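Local coordinates for protein probable dehydrogenase (Bordetella bronchiseptica, PDB 3MOI) that probably catalyses an NAD(P)-dependent oxidation or reduction as a member of the GFO/IDH/MocA oxidoreductase family, on a substrate that is not known, at residues 23-28 against 347-352; 187-192 against 301-306; 308-313 against 319-324. One frame throughout, in Å; residues are numbered along the deposited sequence.

Contact 1 (23-28 against 347-352); sequences RHHPDA and ELRDAI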
ATOM      1  N   ARG A  23     -22.122  -4.584 -29.169  1.00 44.00           N
ATOM      2  CA  ARG A  23     -22.200  -4.866 -30.627  1.00 45.96           C
ATOM      3  C   ARG A  23     -21.220  -5.987 -30.860  1.00 46.11           C
ATOM      4  O   ARG A  23     -21.602  -7.111 -31.160  1.00 46.48           O
ATOM      5  CB  ARG A  23     -21.848  -3.644 -31.507  1.00 46.84           C
ATOM      6  CG  ARG A  23     -22.886  -3.364 -32.614  1.00 51.60           C
ATOM      7  CD  ARG A  23     -22.310  -2.794 -33.927  1.00 58.43           C
ATOM      8  NE  ARG A  23     -22.520  -1.353 -34.164  1.00 60.98           N
ATOM      9  CZ  ARG A  23     -21.754  -0.376 -33.680  1.00 63.33           C
ATOM     10  NH1 ARG A  23     -20.740  -0.652 -32.859  1.00 66.39           N
ATOM     11  NH2 ARG A  23     -22.006   0.894 -34.004  1.00 62.87           N
ATOM     12  N   HIS A  24     -19.969  -5.695 -30.528  1.00 46.38           N
ATOM     13  CA  HIS A  24     -18.899  -6.636 -30.665  1.00 46.96           C
ATOM     14  C   HIS A  24     -19.082  -7.937 -29.932  1.00 46.04           C
ATOM     15  O   HIS A  24     -18.454  -8.910 -30.272  1.00 46.50           O
ATOM     16  CB  HIS A  24     -17.594  -5.984 -30.216  1.00 47.87           C
ATOM     17  CG  HIS A  24     -17.231  -4.774 -31.025  1.00 51.67           C
ATOM     18  ND1 HIS A  24     -16.209  -3.922 -30.678  1.00 55.82           N
ATOM     19  CD2 HIS A  24     -17.787  -4.254 -32.147  1.00 55.58           C
ATOM     20  CE1 HIS A  24     -16.120  -2.950 -31.571  1.00 57.73           C
ATOM     21  NE2 HIS A  24     -17.068  -3.125 -32.471  1.00 58.36           N
ATOM     22  N   HIS A  25     -19.900  -7.990 -28.898  1.00 45.08           N
ATOM     23  CA  HIS A  25     -20.068  -9.269 -28.221  1.00 43.66           C
ATOM     24  C   HIS A  25     -21.047 -10.142 -29.022  1.00 44.44           C
ATOM     25  O   HIS A  25     -22.159  -9.676 -29.489  1.00 43.88           O
ATOM     26  CB  HIS A  25     -20.487  -9.092 -26.773  1.00 42.84           C
ATOM     27  CG  HIS A  25     -20.261 -10.293 -25.895  1.00 38.55           C
ATOM     28  ND1 HIS A  25     -20.901 -11.490 -26.086  1.00 34.59           N
ATOM     29  CD2 HIS A  25     -19.565 -10.433 -24.740  1.00 36.63           C
ATOM     30  CE1 HIS A  25     -20.560 -12.336 -25.130  1.00 31.29           C
ATOM     31  NE2 HIS A  25     -19.756 -11.716 -24.293  1.00 31.81           N
ATOM     32  N   PRO A  26     -20.602 -11.387 -29.237  1.00 44.50           N
ATOM     33  CA  PRO A  26     -21.267 -12.365 -30.054  1.00 44.77           C
ATOM     34  C   PRO A  26     -22.444 -12.990 -29.388  1.00 44.62           C
ATOM     35  O   PRO A  26     -23.286 -13.576 -30.074  1.00 45.83           O
ATOM     36  CB  PRO A  26     -20.182 -13.433 -30.332  1.00 44.62           C
ATOM     37  CG  PRO A  26     -19.178 -13.259 -29.257  1.00 45.10           C
ATOM     38  CD  PRO A  26     -19.217 -11.798 -28.907  1.00 45.12           C
ATOM     39  N   ASP A  27     -22.544 -12.908 -28.083  1.00 44.10           N
ATOM     40  CA  ASP A  27     -23.740 -13.462 -27.459  1.00 43.96           C
ATOM     41  C   ASP A  27     -24.763 -12.385 -27.108  1.00 43.28           C
ATOM     42  O   ASP A  27     -25.702 -12.647 -26.331  1.00 42.84           O
ATOM     43  CB  ASP A  27     -23.361 -14.315 -26.250  1.00 44.57           C
ATOM     44  CG  ASP A  27     -22.393 -15.415 -26.616  1.00 45.14           C
ATOM     45  OD1 ASP A  27     -22.595 -15.954 -27.727  1.00 45.53           O
ATOM     46  OD2 ASP A  27     -21.439 -15.698 -25.824  1.00 44.00           O
ATOM     47  N   ALA A  28     -24.600 -11.198 -27.717  1.00 42.18           N
ATOM     48  CA  ALA A  28     -25.394 -10.047 -27.357  1.00 41.68           C
ATOM     49  C   ALA A  28     -25.658  -9.154 -28.549  1.00 41.85           C
ATOM     50  O   ALA A  28     -24.736  -8.823 -29.346  1.00 43.43           O
ATOM     51  CB  ALA A  28     -24.697  -9.242 -26.272  1.00 41.75           C
ATOM     52  N   GLU A 347     -21.152 -13.087 -17.434  1.00 33.76           N
ATOM     53  CA  GLU A 347     -21.674 -13.500 -16.154  1.00 33.50           C
ATOM     54  C   GLU A 347     -23.197 -13.619 -16.240  1.00 33.15           C
ATOM     55  O   GLU A 347     -23.736 -14.598 -15.815  1.00 33.68           O
ATOM     56  CB  GLU A 347     -21.253 -12.556 -15.064  1.00 33.25           C
ATOM     57  CG  GLU A 347     -21.565 -13.099 -13.757  1.00 32.67           C
ATOM     58  CD  GLU A 347     -21.191 -12.179 -12.615  1.00 35.32           C
ATOM     59  OE1 GLU A 347     -21.525 -12.555 -11.447  1.00 36.46           O
ATOM     60  OE2 GLU A 347     -20.564 -11.109 -12.864  1.00 33.13           O
ATOM     61  N   LEU A 348     -23.882 -12.684 -16.872  1.00 32.91           N
ATOM     62  CA  LEU A 348     -25.346 -12.857 -17.035  1.00 33.50           C
ATOM     63  C   LEU A 348     -25.745 -14.055 -17.906  1.00 33.21           C
ATOM     64  O   LEU A 348     -26.624 -14.856 -17.508  1.00 32.67           O
ATOM     65  CB  LEU A 348     -25.967 -11.643 -17.671  1.00 33.15           C
ATOM     66  CG  LEU A 348     -27.203 -10.967 -17.145  1.00 32.73           C
ATOM     67  CD1 LEU A 348     -28.028 -10.555 -18.368  1.00 25.24           C
ATOM     68  CD2 LEU A 348     -27.962 -11.674 -16.103  1.00 27.14           C
ATOM     69  N   ARG A 349     -25.100 -14.175 -19.079  1.00 33.45           N
ATOM     70  CA  ARG A 349     -25.406 -15.278 -20.019  1.00 33.75           C
ATOM     71  C   ARG A 349     -25.334 -16.568 -19.282  1.00 32.78           C
ATOM     72  O   ARG A 349     -26.239 -17.376 -19.351  1.00 33.20           O
ATOM     73  CB  ARG A 349     -24.440 -15.327 -21.211  1.00 34.20           C
ATOM     74  CG  ARG A 349     -24.757 -16.517 -22.229  1.00 36.99           C
ATOM     75  CD  ARG A 349     -23.458 -17.450 -22.571  1.00 42.10           C
ATOM     76  NE  ARG A 349     -22.363 -16.556 -22.979  1.00 43.41           N
ATOM     77  CZ  ARG A 349     -21.196 -16.371 -22.361  1.00 41.25           C
ATOM     78  NH1 ARG A 349     -20.802 -17.085 -21.307  1.00 41.28           N
ATOM     79  NH2 ARG A 349     -20.388 -15.462 -22.859  1.00 42.57           N
ATOM     80  N   ASP A 350     -24.235 -16.742 -18.582  1.00 32.72           N
ATOM     81  CA  ASP A 350     -23.997 -17.916 -17.803  1.00 33.61           C
ATOM     82  C   ASP A 350     -25.089 -18.190 -16.801  1.00 33.42           C
ATOM     83  O   ASP A 350     -25.488 -19.340 -16.609  1.00 34.15           O
ATOM     84  CB  ASP A 350     -22.649 -17.809 -17.072  1.00 34.31           C
ATOM     85  CG  ASP A 350     -21.453 -18.224 -17.951  1.00 36.23           C
ATOM     86  OD1 ASP A 350     -21.661 -18.702 -19.074  1.00 40.07           O
ATOM     87  OD2 ASP A 350     -20.293 -18.069 -17.505  1.00 42.75           O
ATOM     88  N   ALA A 351     -25.596 -17.135 -16.177  1.00 32.99           N
ATOM     89  CA  ALA A 351     -26.673 -17.262 -15.238  1.00 31.95           C
ATOM     90  C   ALA A 351     -27.970 -17.667 -15.913  1.00 31.84           C
ATOM     91  O   ALA A 351     -28.672 -18.575 -15.472  1.00 30.21           O
ATOM     92  CB  ALA A 351     -26.815 -15.972 -14.517  1.00 32.55           C
ATOM     93  N   ILE A 352     -28.298 -16.986 -17.006  1.00 32.52           N
ATOM     94  CA  ILE A 352     -29.549 -17.265 -17.714  1.00 31.82           C
ATOM     95  C   ILE A 352     -29.483 -18.669 -18.258  1.00 32.92           C
ATOM     96  O   ILE A 352     -30.464 -19.384 -18.220  1.00 33.39           O
ATOM     97  CB  ILE A 352     -29.731 -16.306 -18.897  1.00 31.94           C
ATOM     98  CG1 ILE A 352     -29.921 -14.871 -18.396  1.00 31.20           C
ATOM     99  CG2 ILE A 352     -30.953 -16.787 -19.807  1.00 31.32           C
ATOM    100  CD1 ILE A 352     -29.693 -13.741 -19.446  1.00 28.57           C
TER
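His25 and Asp27, on the turn that follows helix 12-24, face Arg349 of helix 340-352, far along the chain. At His25 the side chain has CG anti to the backbone N (chi1 -161°), which swings the imidazole toward the arginine: CE1 lies 3.9 Å from Arg349 NH2, at the ring edge and near the guanidinium plane. The same ring serves its own turn, because ND1 accepts the N-H of Asp27 at 2.9 Å from within the ring plane. Its other nitrogen, NE2, is hydrogen-bonded to OD1 of Asp346, which also forms a salt bridge with Arg349 NH2. The chain then turns through Pro26 in a type I beta turn, and Asp27 brings its carboxylate against the guanidinium almost at a right angle, the two planes 87° apart. OD2 takes both contacts, from Arg349 NE at 3.1 Å and, weakly, from NH2 at 3.2 Å; NE comes from above the carboxylate plane, with an N-H...O angle of 137°. Arg349 reaches this position through bends at chi2 and chi3, and its NH1 turns back to OD1 of Asp350 at 2.9 Å. Ala28 then starts strand 28-34 of the Rossmann sheet. Since Arg336 also forms a salt bridge with Asp27 OD2, one carboxylate oxygen is shared by two arginines, while Arg349 meets three aspartates. The opposite charges probably largely offset one another, and this ionic link ties the nucleotide-binding fold to helix 340-352 beside the apolar packing of Leu348 on Phe5 and Ile92.

Contact 2 (187-192 against 301-306); sequences KTITGQ and GVMLVT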
ATOM      1  N   LYS A 187     -13.300  -8.879  -2.539  1.00 31.34           N
ATOM      2  CA  LYS A 187     -14.213  -9.984  -2.416  1.00 31.87           C
ATOM      3  C   LYS A 187     -14.071 -11.071  -3.495  1.00 30.96           C
ATOM      4  O   LYS A 187     -14.217 -12.272  -3.219  1.00 29.99           O
ATOM      5  CB  LYS A 187     -15.604  -9.463  -2.461  1.00 33.43           C
ATOM      6  CG  LYS A 187     -15.973  -8.579  -1.243  1.00 36.18           C
ATOM      7  CD  LYS A 187     -17.489  -8.664  -1.051  1.00 38.26           C
ATOM      8  CE  LYS A 187     -18.220  -7.750  -1.879  1.00 38.12           C
ATOM      9  NZ  LYS A 187     -19.663  -7.845  -1.568  1.00 36.98           N
ATOM     10  N   THR A 188     -13.850 -10.658  -4.723  1.00 30.27           N
ATOM     11  CA  THR A 188     -13.751 -11.605  -5.802  1.00 30.80           C
ATOM     12  C   THR A 188     -12.486 -12.482  -5.679  1.00 32.25           C
ATOM     13  O   THR A 188     -12.563 -13.703  -5.724  1.00 32.63           O
ATOM     14  CB  THR A 188     -13.720 -10.871  -7.121  1.00 31.86           C
ATOM     15  OG1 THR A 188     -14.996 -10.246  -7.376  1.00 32.71           O
ATOM     16  CG2 THR A 188     -13.355 -11.823  -8.261  1.00 29.18           C
ATOM     17  N   ILE A 189     -11.312 -11.849  -5.474  1.00 33.14           N
ATOM     18  CA  ILE A 189     -10.072 -12.563  -5.295  1.00 31.33           C
ATOM     19  C   ILE A 189     -10.202 -13.496  -4.109  1.00 31.81           C
ATOM     20  O   ILE A 189      -9.756 -14.621  -4.193  1.00 32.23           O
ATOM     21  CB  ILE A 189      -8.912 -11.597  -5.080  1.00 31.28           C
ATOM     22  CG1 ILE A 189      -8.613 -10.837  -6.372  1.00 30.90           C
ATOM     23  CG2 ILE A 189      -7.627 -12.316  -4.622  1.00 28.09           C
ATOM     24  CD1 ILE A 189      -7.970  -9.416  -6.166  1.00 26.68           C
ATOM     25  N   THR A 190     -10.755 -13.066  -2.992  1.00 30.64           N
ATOM     26  CA  THR A 190     -10.636 -13.927  -1.858  1.00 31.46           C
ATOM     27  C   THR A 190     -11.793 -14.857  -1.689  1.00 32.39           C
ATOM     28  O   THR A 190     -11.687 -15.831  -1.014  1.00 33.06           O
ATOM     29  CB  THR A 190     -10.504 -13.182  -0.541  1.00 31.75           C
ATOM     30  OG1 THR A 190     -11.740 -12.516  -0.245  1.00 31.66           O
ATOM     31  CG2 THR A 190      -9.303 -12.200  -0.592  1.00 30.46           C
ATOM     32  N   GLY A 191     -12.932 -14.563  -2.267  1.00 33.50           N
ATOM     33  CA  GLY A 191     -14.144 -15.278  -1.852  1.00 33.62           C
ATOM     34  C   GLY A 191     -14.550 -15.162  -0.385  1.00 33.62           C
ATOM     35  O   GLY A 191     -15.328 -15.967   0.066  1.00 33.35           O
ATOM     36  N   GLN A 192     -14.032 -14.186   0.365  1.00 33.39           N
ATOM     37  CA  GLN A 192     -14.419 -14.020   1.772  1.00 32.84           C
ATOM     38  C   GLN A 192     -15.304 -12.799   2.075  1.00 33.11           C
ATOM     39  O   GLN A 192     -15.235 -11.771   1.436  1.00 33.66           O
ATOM     40  CB  GLN A 192     -13.187 -13.963   2.615  1.00 33.11           C
ATOM     41  CG  GLN A 192     -12.388 -15.314   2.671  1.00 34.35           C
ATOM     42  CD  GLN A 192     -11.333 -15.227   3.726  1.00 39.60           C
ATOM     43  OE1 GLN A 192     -11.667 -15.141   4.931  1.00 43.68           O
ATOM     44  NE2 GLN A 192     -10.040 -15.203   3.312  1.00 37.34           N
ATOM     45  N   GLY A 301      -5.441   0.439 -10.330  1.00 36.57           N
ATOM     46  CA  GLY A 301      -4.250   0.619  -9.485  1.00 35.75           C
ATOM     47  C   GLY A 301      -3.503  -0.700  -9.487  1.00 34.92           C
ATOM     48  O   GLY A 301      -3.647  -1.524 -10.421  1.00 34.91           O
ATOM     49  N   VAL A 302      -2.755  -0.933  -8.423  1.00 33.72           N
ATOM     50  CA  VAL A 302      -2.080  -2.179  -8.279  1.00 33.45           C
ATOM     51  C   VAL A 302      -2.651  -2.992  -7.162  1.00 33.63           C
ATOM     52  O   VAL A 302      -3.192  -2.475  -6.226  1.00 34.53           O
ATOM     53  CB  VAL A 302      -0.546  -2.039  -8.111  1.00 33.83           C
ATOM     54  CG1 VAL A 302      -0.004  -0.658  -8.644  1.00 32.11           C
ATOM     55  CG2 VAL A 302      -0.120  -2.430  -6.754  1.00 33.04           C
ATOM     56  N   MET A 303      -2.522  -4.299  -7.278  1.00 34.61           N
ATOM     57  CA  MET A 303      -3.156  -5.212  -6.383  1.00 34.98           C
ATOM     58  C   MET A 303      -2.176  -6.341  -6.134  1.00 34.94           C
ATOM     59  O   MET A 303      -1.938  -7.130  -7.036  1.00 35.62           O
ATOM     60  CB  MET A 303      -4.456  -5.709  -7.030  1.00 35.48           C
ATOM     61  CG  MET A 303      -5.605  -4.613  -7.073  1.00 37.69           C
ATOM     62  SD  MET A 303      -7.290  -5.123  -7.628  1.00 34.95           S
ATOM     63  CE  MET A 303      -7.061  -6.820  -7.524  1.00 32.13           C
ATOM     64  N   LEU A 304      -1.607  -6.385  -4.925  1.00 34.46           N
ATOM     65  CA  LEU A 304      -0.591  -7.352  -4.516  1.00 35.01           C
ATOM     66  C   LEU A 304      -1.110  -8.392  -3.504  1.00 34.57           C
ATOM     67  O   LEU A 304      -1.387  -8.069  -2.350  1.00 34.74           O
ATOM     68  CB  LEU A 304       0.630  -6.589  -3.897  1.00 35.86           C
ATOM     69  CG  LEU A 304       1.450  -5.688  -4.866  1.00 35.41           C
ATOM     70  CD1 LEU A 304       2.119  -4.469  -4.264  1.00 30.42           C
ATOM     71  CD2 LEU A 304       2.488  -6.543  -5.555  1.00 36.79           C
ATOM     72  N   VAL A 305      -1.220  -9.646  -3.916  1.00 34.11           N
ATOM     73  CA  VAL A 305      -1.897 -10.641  -3.077  1.00 32.90           C
ATOM     74  C   VAL A 305      -0.840 -11.483  -2.490  1.00 33.77           C
ATOM     75  O   VAL A 305      -0.160 -12.149  -3.229  1.00 34.99           O
ATOM     76  CB  VAL A 305      -2.794 -11.526  -3.928  1.00 31.85           C
ATOM     77  CG1 VAL A 305      -3.490 -12.580  -3.105  1.00 25.03           C
ATOM     78  CG2 VAL A 305      -3.720 -10.650  -4.706  1.00 31.00           C
ATOM     79  N   THR A 306      -0.654 -11.485  -1.188  1.00 33.65           N
ATOM     80  CA  THR A 306       0.430 -12.267  -0.724  1.00 34.03           C
ATOM     81  C   THR A 306      -0.066 -13.581  -0.107  1.00 35.56           C
ATOM     82  O   THR A 306      -0.792 -13.630   0.892  1.00 35.47           O
ATOM     83  CB  THR A 306       1.520 -11.408   0.092  1.00 34.19           C
ATOM     84  OG1 THR A 306       1.702 -11.881   1.414  1.00 35.48           O
ATOM     85  CG2 THR A 306       1.285 -10.007   0.052  1.00 30.18           C
TER
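With chi1 at -70°, Ile189 sets CG1 anti to its carbonyl carbon and CG2 anti to its backbone N, so that the two branches fork toward strand 302-307 from the last turn of helix 179-190. The CD1 end of the longer branch meets the end of Met303, whose chain runs extended through chi2 and bends at chi3, which in the model carries CE toward the isoleucine; the two side chains pass at a slant. Their modelled separation is too short for two carbons, so the exact fit of this pair is doubtful. The shorter branch makes an ordinary apolar contact, CG2 lying 4.2 Å from Val305 CG2. Met303 and Val305, two residues apart on the strand, thus present apolar groups on the same face, and all three side chains are buried. Beyond Ile189 the helix ends: Thr190 OG1 accepts the N-H of Gln192 at 2.9 Å in an ST turn, and Gly191 leaves the helical conformation with positive phi. The contact is a piece of helix-on-sheet packing in the C-terminal domain. Helix 128-139 shares this apolar layer, with Leu133 against both Ile189 and Met303, while strands 145-153 and 310-314 flank strand 302-307 in the sheet.

Contact 3 (308-313 against 319-324); sequences EHADLR and VLVYGD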
ATOM      1  N   GLU A 308       0.846 -17.879   0.885  1.00 40.33           N
ATOM      2  CA  GLU A 308       1.876 -18.730   1.474  1.00 41.66           C
ATOM      3  C   GLU A 308       3.027 -19.012   0.480  1.00 41.02           C
ATOM      4  O   GLU A 308       4.172 -18.922   0.834  1.00 40.14           O
ATOM      5  CB  GLU A 308       1.291 -20.088   1.907  1.00 42.67           C
ATOM      6  CG  GLU A 308       0.526 -20.122   3.229  1.00 45.79           C
ATOM      7  CD  GLU A 308      -0.434 -21.363   3.395  1.00 49.64           C
ATOM      8  OE1 GLU A 308      -1.015 -21.920   2.398  1.00 46.59           O
ATOM      9  OE2 GLU A 308      -0.605 -21.743   4.584  1.00 52.98           O
ATOM     10  N   HIS A 309       2.716 -19.356  -0.761  1.00 40.31           N
ATOM     11  CA  HIS A 309       3.788 -19.793  -1.664  1.00 40.36           C
ATOM     12  C   HIS A 309       4.081 -18.796  -2.792  1.00 39.89           C
ATOM     13  O   HIS A 309       4.888 -19.079  -3.669  1.00 40.42           O
ATOM     14  CB  HIS A 309       3.527 -21.242  -2.174  1.00 40.38           C
ATOM     15  CG  HIS A 309       3.483 -22.266  -1.065  1.00 40.77           C
ATOM     16  ND1 HIS A 309       2.416 -23.119  -0.871  1.00 42.47           N
ATOM     17  CD2 HIS A 309       4.348 -22.519  -0.057  1.00 40.59           C
ATOM     18  CE1 HIS A 309       2.636 -23.864   0.198  1.00 41.49           C
ATOM     19  NE2 HIS A 309       3.804 -23.520   0.706  1.00 41.14           N
ATOM     20  N   ALA A 310       3.533 -17.587  -2.706  1.00 39.05           N
ATOM     21  CA  ALA A 310       3.741 -16.612  -3.759  1.00 38.77           C
ATOM     22  C   ALA A 310       3.122 -15.264  -3.434  1.00 38.63           C
ATOM     23  O   ALA A 310       2.199 -15.210  -2.631  1.00 39.01           O
ATOM     24  CB  ALA A 310       3.121 -17.136  -5.065  1.00 38.69           C
ATOM     25  N   ASP A 311       3.642 -14.198  -4.051  1.00 37.70           N
ATOM     26  CA  ASP A 311       2.910 -12.963  -4.195  1.00 38.31           C
ATOM     27  C   ASP A 311       2.375 -12.934  -5.609  1.00 37.66           C
ATOM     28  O   ASP A 311       3.050 -13.397  -6.527  1.00 37.34           O
ATOM     29  CB  ASP A 311       3.771 -11.723  -3.931  1.00 38.78           C
ATOM     30  CG  ASP A 311       4.277 -11.657  -2.473  1.00 42.47           C
ATOM     31  OD1 ASP A 311       3.640 -12.262  -1.567  1.00 44.59           O
ATOM     32  OD2 ASP A 311       5.354 -11.057  -2.245  1.00 42.01           O
ATOM     33  N   LEU A 312       1.156 -12.395  -5.768  1.00 36.86           N
ATOM     34  CA  LEU A 312       0.487 -12.305  -7.033  1.00 36.38           C
ATOM     35  C   LEU A 312       0.306 -10.834  -7.378  1.00 36.11           C
ATOM     36  O   LEU A 312       0.016 -10.034  -6.498  1.00 35.10           O
ATOM     37  CB  LEU A 312      -0.878 -12.938  -6.901  1.00 36.43           C
ATOM     38  CG  LEU A 312      -1.157 -14.424  -6.996  1.00 38.20           C
ATOM     39  CD1 LEU A 312       0.037 -15.279  -6.740  1.00 39.08           C
ATOM     40  CD2 LEU A 312      -2.383 -14.866  -6.157  1.00 36.77           C
ATOM     41  N   ARG A 313       0.409 -10.495  -8.663  1.00 36.31           N
ATOM     42  CA  ARG A 313       0.242  -9.120  -9.127  1.00 36.86           C
ATOM     43  C   ARG A 313      -0.290  -9.072 -10.559  1.00 37.38           C
ATOM     44  O   ARG A 313       0.105  -9.874 -11.395  1.00 36.79           O
ATOM     45  CB  ARG A 313       1.601  -8.465  -9.108  1.00 37.99           C
ATOM     46  CG  ARG A 313       1.673  -7.053  -9.651  1.00 38.88           C
ATOM     47  CD  ARG A 313       3.134  -6.658  -9.806  1.00 38.22           C
ATOM     48  NE  ARG A 313       3.249  -5.302 -10.328  1.00 36.51           N
ATOM     49  CZ  ARG A 313       4.310  -4.823 -10.926  1.00 36.08           C
ATOM     50  NH1 ARG A 313       5.395  -5.579 -11.136  1.00 39.26           N
ATOM     51  NH2 ARG A 313       4.278  -3.569 -11.320  1.00 38.30           N
ATOM     52  N   VAL A 319      -1.331 -12.498 -14.934  1.00 36.60           N
ATOM     53  CA  VAL A 319      -0.836 -12.350 -13.581  1.00 36.32           C
ATOM     54  C   VAL A 319       0.622 -12.745 -13.432  1.00 36.68           C
ATOM     55  O   VAL A 319       1.060 -13.825 -13.867  1.00 37.12           O
ATOM     56  CB  VAL A 319      -1.653 -13.160 -12.584  1.00 36.06           C
ATOM     57  CG1 VAL A 319      -0.987 -13.091 -11.238  1.00 34.85           C
ATOM     58  CG2 VAL A 319      -3.153 -12.646 -12.536  1.00 35.83           C
ATOM     59  N   LEU A 320       1.367 -11.879 -12.757  1.00 36.41           N
ATOM     60  CA  LEU A 320       2.755 -12.132 -12.454  1.00 36.20           C
ATOM     61  C   LEU A 320       2.760 -12.909 -11.134  1.00 35.66           C
ATOM     62  O   LEU A 320       2.242 -12.405 -10.152  1.00 36.41           O
ATOM     63  CB  LEU A 320       3.534 -10.798 -12.384  1.00 36.01           C
ATOM     64  CG  LEU A 320       3.989 -10.260 -13.765  1.00 36.45           C
ATOM     65  CD1 LEU A 320       4.347  -8.764 -13.722  1.00 34.24           C
ATOM     66  CD2 LEU A 320       5.211 -11.102 -14.377  1.00 37.16           C
ATOM     67  N   VAL A 321       3.267 -14.151 -11.145  1.00 34.69           N
ATOM     68  CA  VAL A 321       3.370 -14.987  -9.941  1.00 33.32           C
ATOM     69  C   VAL A 321       4.803 -15.007  -9.449  1.00 33.80           C
ATOM     70  O   VAL A 321       5.651 -15.676 -10.045  1.00 33.82           O
ATOM     71  CB  VAL A 321       2.965 -16.447 -10.192  1.00 32.02           C
ATOM     72  CG1 VAL A 321       3.117 -17.287  -8.931  1.00 28.87           C
ATOM     73  CG2 VAL A 321       1.581 -16.503 -10.690  1.00 32.58           C
ATOM     74  N   TYR A 322       5.068 -14.301  -8.345  1.00 34.07           N
ATOM     75  CA  TYR A 322       6.413 -14.285  -7.746  1.00 33.61           C
ATOM     76  C   TYR A 322       6.546 -15.439  -6.802  1.00 33.85           C
ATOM     77  O   TYR A 322       6.140 -15.347  -5.661  1.00 31.38           O
ATOM     78  CB  TYR A 322       6.655 -12.979  -7.015  1.00 32.96           C
ATOM     79  CG  TYR A 322       6.647 -11.811  -7.955  1.00 34.51           C
ATOM     80  CD1 TYR A 322       7.829 -11.328  -8.555  1.00 37.57           C
ATOM     81  CD2 TYR A 322       5.458 -11.207  -8.305  1.00 34.80           C
ATOM     82  CE1 TYR A 322       7.783 -10.224  -9.453  1.00 38.33           C
ATOM     83  CE2 TYR A 322       5.417 -10.126  -9.170  1.00 35.60           C
ATOM     84  CZ  TYR A 322       6.550  -9.641  -9.738  1.00 37.07           C
ATOM     85  OH  TYR A 322       6.401  -8.567 -10.574  1.00 39.25           O
ATOM     86  N   GLY A 323       7.143 -16.537  -7.272  1.00 35.27           N
ATOM     87  CA  GLY A 323       7.108 -17.774  -6.507  1.00 36.51           C
ATOM     88  C   GLY A 323       8.360 -17.997  -5.717  1.00 38.53           C
ATOM     89  O   GLY A 323       9.266 -17.179  -5.734  1.00 37.19           O
ATOM     90  N   ASP A 324       8.383 -19.130  -5.020  1.00 42.11           N
ATOM     91  CA  ASP A 324       9.573 -19.641  -4.342  1.00 44.75           C
ATOM     92  C   ASP A 324      10.750 -19.756  -5.328  1.00 45.76           C
ATOM     93  O   ASP A 324      11.908 -19.588  -4.976  1.00 45.09           O
ATOM     94  CB  ASP A 324       9.269 -21.037  -3.735  1.00 45.83           C
ATOM     95  CG  ASP A 324       8.439 -20.975  -2.424  1.00 48.85           C
ATOM     96  OD1 ASP A 324       8.174 -19.862  -1.923  1.00 51.72           O
ATOM     97  OD2 ASP A 324       8.036 -22.048  -1.898  1.00 52.81           O
TER
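Arg313 and Tyr322 reach along the same face of an antiparallel beta hairpin formed by strands 310-314 and 318-323. The arginine is fully extended from CG to NE, and its guanidinium lies 26° from the plane of the tyrosine ring. NH1 donates to Tyr322 OH at 3.2 Å with an N-H...O angle of 153°, and the hydroxyl lies in the guanidinium plane. This bond runs diagonally across the hairpin, because the backbone pairs Arg313 with Leu320 and Asp311 with Tyr322, both hydrogen-bonded pairs. Tyr322 has CG anti to its carbonyl carbon (chi1 -64°), and the ring passes edge-on to the carbonyl oxygen of Asp311. The other face is apolar. Ala310 CB touches Val321 CG1 at 3.9 Å, and Leu312, in a non-hydrogen-bonded pair with Val321, places CD1 4.3 Å from the same methyl; Leu312 and Val319 also pack on helix 128-139. The polar face turns to the second subunit, where Glu240 of that subunit forms a salt bridge with Arg313 NH1, and Phe236 of that subunit stacks edge-to-face on Tyr322 and donates its backbone N-H to Asp311 OD2. Within its own chain, Arg313 NH2 donates to the backbone O of Met241; together with the two partners of NH1, this bond would restrict the rotation of the guanidinium. At this end of the ladder Leu320 N donates to Arg313 O at 2.7 Å, and a methyl of Val319, CG1, lies 3.4 Å from that same carbonyl oxygen.

In the fold
Contacts 2 and 3 belong to one sheet of the C-terminal domain: strands 302-307 and 310-314 are neighbours, joined by a probable hydrogen bond from Leu312 N to Val305 O at 2.9 Å, their centres about 12 Å apart. Contact 2 is apolar and packs a helix against one face, a layer continued by the Leu312 side of contact 3. Both reach the second subunit, contact 2 through Leu304 and Thr306, contact 3 through its polar face. Contact 3 lies farthest from the chain's centre, about 26 Å between centres, against about 15 Å for contact 2 and 18 Å for contact 1. Contact 1, buried yet ionic, joins the Rossmann domain to helix 340-352 and touches no other chain.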